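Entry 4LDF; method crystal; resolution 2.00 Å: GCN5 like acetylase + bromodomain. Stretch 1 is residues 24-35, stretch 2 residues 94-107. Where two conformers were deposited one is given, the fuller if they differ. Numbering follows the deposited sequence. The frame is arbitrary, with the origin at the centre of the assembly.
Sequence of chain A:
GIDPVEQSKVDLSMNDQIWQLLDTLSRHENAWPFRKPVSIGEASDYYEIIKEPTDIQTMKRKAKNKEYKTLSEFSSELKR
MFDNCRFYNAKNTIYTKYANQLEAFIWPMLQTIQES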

# COMPACT_ATOMS: atom_id res chain seq x y z
N THR A 24 10.14 2.55 -0.30
CA THR A 24 10.68 1.97 0.94
C THR A 24 9.87 0.74 1.34
O THR A 24 10.45 -0.32 1.63
CB THR A 24 10.70 3.01 2.09
OG1 THR A 24 11.69 3.97 1.79
CG2 THR A 24 11.03 2.38 3.46
N LEU A 25 8.52 0.89 1.36
CA LEU A 25 7.60 -0.19 1.69
C LEU A 25 7.80 -1.40 0.79
O LEU A 25 7.97 -2.49 1.31
CB LEU A 25 6.13 0.28 1.68
CG LEU A 25 5.07 -0.79 1.98
CD1 LEU A 25 5.08 -1.22 3.48
CD2 LEU A 25 3.69 -0.32 1.57
N SER A 26 7.79 -1.20 -0.54
CA SER A 26 7.95 -2.28 -1.53
C SER A 26 9.26 -3.05 -1.42
O SER A 26 9.28 -4.24 -1.69
CB SER A 26 7.76 -1.76 -2.95
OG SER A 26 8.69 -0.74 -3.24
N ARG A 27 10.36 -2.36 -1.03
CA ARG A 27 11.69 -2.97 -0.89
C ARG A 27 11.80 -3.92 0.31
O ARG A 27 12.71 -4.75 0.34
CB ARG A 27 12.81 -1.92 -0.89
CG ARG A 27 12.87 -1.15 -2.21
CD ARG A 27 13.87 -0.02 -2.15
NE ARG A 27 14.50 0.19 -3.45
CZ ARG A 27 15.46 -0.58 -3.96
NH1 ARG A 27 15.98 -0.31 -5.14
NH2 ARG A 27 15.92 -1.62 -3.27
N HIS A 28 10.87 -3.82 1.27
CA HIS A 28 10.83 -4.77 2.39
C HIS A 28 10.58 -6.16 1.78
O HIS A 28 9.67 -6.30 0.97
CB HIS A 28 9.69 -4.44 3.37
CG HIS A 28 9.82 -5.15 4.68
ND1 HIS A 28 9.64 -6.52 4.78
CD2 HIS A 28 10.04 -4.65 5.92
CE1 HIS A 28 9.79 -6.81 6.06
NE2 HIS A 28 10.01 -5.72 6.79
N GLU A 29 11.39 -7.16 2.16
CA GLU A 29 11.27 -8.53 1.62
C GLU A 29 9.84 -9.12 1.66
O GLU A 29 9.46 -9.80 0.72
CB GLU A 29 12.29 -9.48 2.28
CG GLU A 29 12.02 -9.80 3.75
CD GLU A 29 12.88 -10.89 4.38
OE1 GLU A 29 12.48 -11.38 5.46
OE2 GLU A 29 13.93 -11.24 3.81
N ASN A 30 9.05 -8.82 2.73
CA ASN A 30 7.67 -9.30 2.94
C ASN A 30 6.58 -8.46 2.28
O ASN A 30 5.39 -8.75 2.45
CB ASN A 30 7.39 -9.52 4.44
CG ASN A 30 8.27 -10.60 5.02
OD1 ASN A 30 8.75 -11.50 4.31
ND2 ASN A 30 8.55 -10.52 6.30
N ALA A 31 6.98 -7.46 1.50
CA ALA A 31 6.07 -6.59 0.76
C ALA A 31 5.65 -7.21 -0.57
O ALA A 31 4.73 -6.70 -1.23
CB ALA A 31 6.72 -5.25 0.51
N TRP A 32 6.31 -8.31 -0.96
CA TRP A 32 6.03 -9.00 -2.22
C TRP A 32 4.53 -9.27 -2.54
O TRP A 32 4.16 -9.01 -3.68
CB TRP A 32 6.95 -10.21 -2.44
CG TRP A 32 6.63 -11.40 -1.60
CD1 TRP A 32 7.21 -11.76 -0.41
CD2 TRP A 32 5.61 -12.38 -1.86
NE1 TRP A 32 6.62 -12.91 0.07
CE2 TRP A 32 5.61 -13.29 -0.78
CE3 TRP A 32 4.73 -12.61 -2.94
CZ2 TRP A 32 4.74 -14.39 -0.72
CZ3 TRP A 32 3.84 -13.67 -2.86
CH2 TRP A 32 3.86 -14.55 -1.77
N PRO A 33 3.63 -9.68 -1.59
CA PRO A 33 2.22 -9.90 -1.98
C PRO A 33 1.43 -8.62 -2.25
O PRO A 33 0.26 -8.69 -2.62
CB PRO A 33 1.61 -10.61 -0.75
CG PRO A 33 2.72 -10.99 0.10
CD PRO A 33 3.82 -10.04 -0.17
N PHE A 34 2.06 -7.44 -2.03
CA PHE A 34 1.40 -6.14 -2.17
C PHE A 34 1.96 -5.31 -3.34
O PHE A 34 1.43 -4.24 -3.61
CB PHE A 34 1.51 -5.35 -0.85
CG PHE A 34 1.12 -6.11 0.41
CD1 PHE A 34 2.07 -6.84 1.12
CD2 PHE A 34 -0.19 -6.07 0.89
CE1 PHE A 34 1.69 -7.59 2.24
CE2 PHE A 34 -0.55 -6.77 2.05
CZ PHE A 34 0.40 -7.53 2.72
N ARG A 35 3.05 -5.77 -4.00
CA ARG A 35 3.68 -5.00 -5.07
C ARG A 35 2.83 -4.79 -6.29
O ARG A 35 2.92 -3.74 -6.91
CB ARG A 35 5.06 -5.59 -5.47
CG ARG A 35 6.10 -5.40 -4.39
CD ARG A 35 7.43 -5.99 -4.76
NE ARG A 35 8.29 -6.05 -3.59
CZ ARG A 35 9.12 -7.04 -3.31
NH1 ARG A 35 9.83 -7.02 -2.20
NH2 ARG A 35 9.23 -8.08 -4.15
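Stretch 2 (94-107) IYTKYANQLEAFIW

Stretch 2 is helical throughout, from Ile 94 to Trp 107, and the helix runs on at both ends. Stretch 1 begins as the last part of a helix and continues as loop or turn. The two run in opposite directions: Leu 25 lies nearest Ile 106 (CA to CA 6.3 Å), Asn 30 nearest Tyr 98 (CA to CA 6.0 Å) and Pro 33 nearest Tyr 95 (CA to CA 7.6 Å). The contact buries 775 Å², both sides summed. Tyr 95, Tyr 98, Leu 102, Phe 105 and Ile 106 carry most of the helix side, as expected for one face of a helix.

Apolar packing centres on Leu 102. Its CD1 lies 3.4 Å from CE1 of Phe 34. Its CB meets CD1 of Leu 25 at 3.8 Å. That same CD1 of Leu 25 reaches CB of Ile 106 at 3.9 Å. CG2 of Thr 24 adds a contact to CD1 of Ile 106, also 3.9 Å. At the other end, CG of Pro 33 sits at the edge of the Tyr 95 ring, 3.6 Å from CD2 of Tyr 95. CZ of Phe 34 approaches CB of Ala 99 at 4.1 Å.

Aromatic faces are also used. CD2 of Leu 102 lies over one face of the His 28 ring, 3.6 Å from its centroid. The edge of His 28 points to the face of Phe 105, with centroids 4.9 Å apart and planes at 73°. CB of Asn 30 covers a face of Tyr 98, 4.0 Å from that ring centroid.

One hydrogen bond joins the stretches. ND2 of Asn 30 donates to OE1 of Gln 101 at 2.8 Å, nearly straight at 168°. Within stretch 1, N of Asn 30 donates to ND1 of His 28 at 3.1 Å, linking two residues that both face the helix.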

# COMPACT_ATOMS: atom_id res chain seq x y z
N ILE A 94 -0.11 -16.21 6.45
CA ILE A 94 1.15 -15.46 6.45
C ILE A 94 0.92 -14.00 6.02
O ILE A 94 1.65 -13.13 6.45
CB ILE A 94 2.21 -16.15 5.56
CG1 ILE A 94 1.71 -16.34 4.10
CG2 ILE A 94 2.66 -17.46 6.20
CD1 ILE A 94 2.74 -16.57 3.05
N TYR A 95 -0.08 -13.76 5.14
CA TYR A 95 -0.42 -12.45 4.62
C TYR A 95 -0.91 -11.48 5.69
O TYR A 95 -0.65 -10.28 5.56
CB TYR A 95 -1.38 -12.55 3.44
CG TYR A 95 -0.88 -13.47 2.35
CD1 TYR A 95 -1.52 -14.67 2.08
CD2 TYR A 95 0.29 -13.18 1.64
CE1 TYR A 95 -1.03 -15.56 1.11
CE2 TYR A 95 0.79 -14.05 0.68
CZ TYR A 95 0.13 -15.24 0.41
OH TYR A 95 0.59 -16.09 -0.56
N THR A 96 -1.59 -11.98 6.75
CA THR A 96 -2.05 -11.10 7.84
C THR A 96 -0.82 -10.70 8.65
O THR A 96 -0.73 -9.56 9.10
CB THR A 96 -3.13 -11.77 8.70
OG1 THR A 96 -4.32 -11.89 7.92
CG2 THR A 96 -3.42 -11.01 10.02
N LYS A 97 0.11 -11.65 8.85
CA LYS A 97 1.35 -11.44 9.58
C LYS A 97 2.21 -10.39 8.87
O LYS A 97 2.74 -9.49 9.52
CB LYS A 97 2.11 -12.77 9.73
CG LYS A 97 3.05 -12.81 10.93
N TYR A 98 2.30 -10.47 7.52
CA TYR A 98 3.06 -9.51 6.74
C TYR A 98 2.37 -8.14 6.83
O TYR A 98 3.04 -7.15 7.12
CB TYR A 98 3.20 -9.92 5.26
CG TYR A 98 3.92 -11.22 4.97
CD1 TYR A 98 4.87 -11.73 5.84
CD2 TYR A 98 3.70 -11.90 3.77
CE1 TYR A 98 5.56 -12.92 5.56
CE2 TYR A 98 4.39 -13.08 3.47
CZ TYR A 98 5.33 -13.58 4.36
OH TYR A 98 5.99 -14.75 4.08
N ALA A 99 1.04 -8.10 6.60
CA ALA A 99 0.24 -6.87 6.65
C ALA A 99 0.45 -6.08 7.94
O ALA A 99 0.57 -4.86 7.86
CB ALA A 99 -1.24 -7.19 6.47
N ASN A 100 0.46 -6.76 9.11
CA ASN A 100 0.65 -6.19 10.45
C ASN A 100 2.10 -5.67 10.60
O ASN A 100 2.31 -4.54 11.04
CB ASN A 100 0.32 -7.25 11.54
CG ASN A 100 -1.16 -7.52 11.73
OD1 ASN A 100 -2.01 -6.80 11.23
ND2 ASN A 100 -1.51 -8.53 12.49
N GLN A 101 3.07 -6.50 10.18
CA GLN A 101 4.50 -6.18 10.20
C GLN A 101 4.80 -4.96 9.34
O GLN A 101 5.42 -4.03 9.83
CB GLN A 101 5.33 -7.39 9.73
CG GLN A 101 6.83 -7.09 9.70
CD GLN A 101 7.64 -8.17 9.03
OE1 GLN A 101 7.24 -8.73 8.01
NE2 GLN A 101 8.82 -8.42 9.56
N LEU A 102 4.27 -4.93 8.09
CA LEU A 102 4.57 -3.84 7.17
C LEU A 102 3.89 -2.54 7.52
O LEU A 102 4.47 -1.50 7.28
CB LEU A 102 4.30 -4.21 5.70
CG LEU A 102 4.96 -5.48 5.15
CD1 LEU A 102 4.20 -6.00 3.98
CD2 LEU A 102 6.36 -5.24 4.75
N GLU A 103 2.67 -2.59 8.07
CA GLU A 103 1.94 -1.38 8.47
C GLU A 103 2.68 -0.70 9.61
O GLU A 103 2.91 0.51 9.55
CB GLU A 103 0.49 -1.71 8.85
CG GLU A 103 -0.39 -0.48 8.97
CD GLU A 103 -1.82 -0.76 9.38
OE1 GLU A 103 -2.35 -0.02 10.23
OE2 GLU A 103 -2.37 -1.78 8.92
N ALA A 104 3.13 -1.49 10.61
CA ALA A 104 3.90 -1.00 11.75
C ALA A 104 5.25 -0.46 11.28
O ALA A 104 5.70 0.56 11.79
CB ALA A 104 4.12 -2.12 12.76
N PHE A 105 5.88 -1.12 10.29
CA PHE A 105 7.17 -0.71 9.73
C PHE A 105 7.08 0.65 9.01
O PHE A 105 7.96 1.49 9.21
CB PHE A 105 7.71 -1.80 8.78
CG PHE A 105 8.78 -1.37 7.79
CD1 PHE A 105 10.11 -1.31 8.17
CD2 PHE A 105 8.44 -1.07 6.47
CE1 PHE A 105 11.10 -0.91 7.25
CE2 PHE A 105 9.43 -0.70 5.55
CZ PHE A 105 10.74 -0.60 5.95
N ILE A 106 6.03 0.86 8.18
CA ILE A 106 5.85 2.07 7.36
C ILE A 106 5.15 3.28 8.01
O ILE A 106 5.34 4.41 7.54
CB ILE A 106 5.28 1.74 5.94
CG1 ILE A 106 5.76 2.74 4.85
CG2 ILE A 106 3.76 1.61 5.96
CD1 ILE A 106 7.30 2.76 4.56
N TRP A 107 4.34 3.05 9.06
CA TRP A 107 3.61 4.11 9.78
C TRP A 107 4.51 5.26 10.27
O TRP A 107 4.12 6.41 10.07
CB TRP A 107 2.64 3.57 10.85
CG TRP A 107 1.20 3.96 10.60
CD1 TRP A 107 0.40 4.70 11.42
CD2 TRP A 107 0.40 3.61 9.46
NE1 TRP A 107 -0.84 4.87 10.84
CE2 TRP A 107 -0.87 4.20 9.65
CE3 TRP A 107 0.65 2.91 8.26
CZ2 TRP A 107 -1.89 4.11 8.68
CZ3 TRP A 107 -0.38 2.76 7.34
CH2 TRP A 107 -1.63 3.36 7.56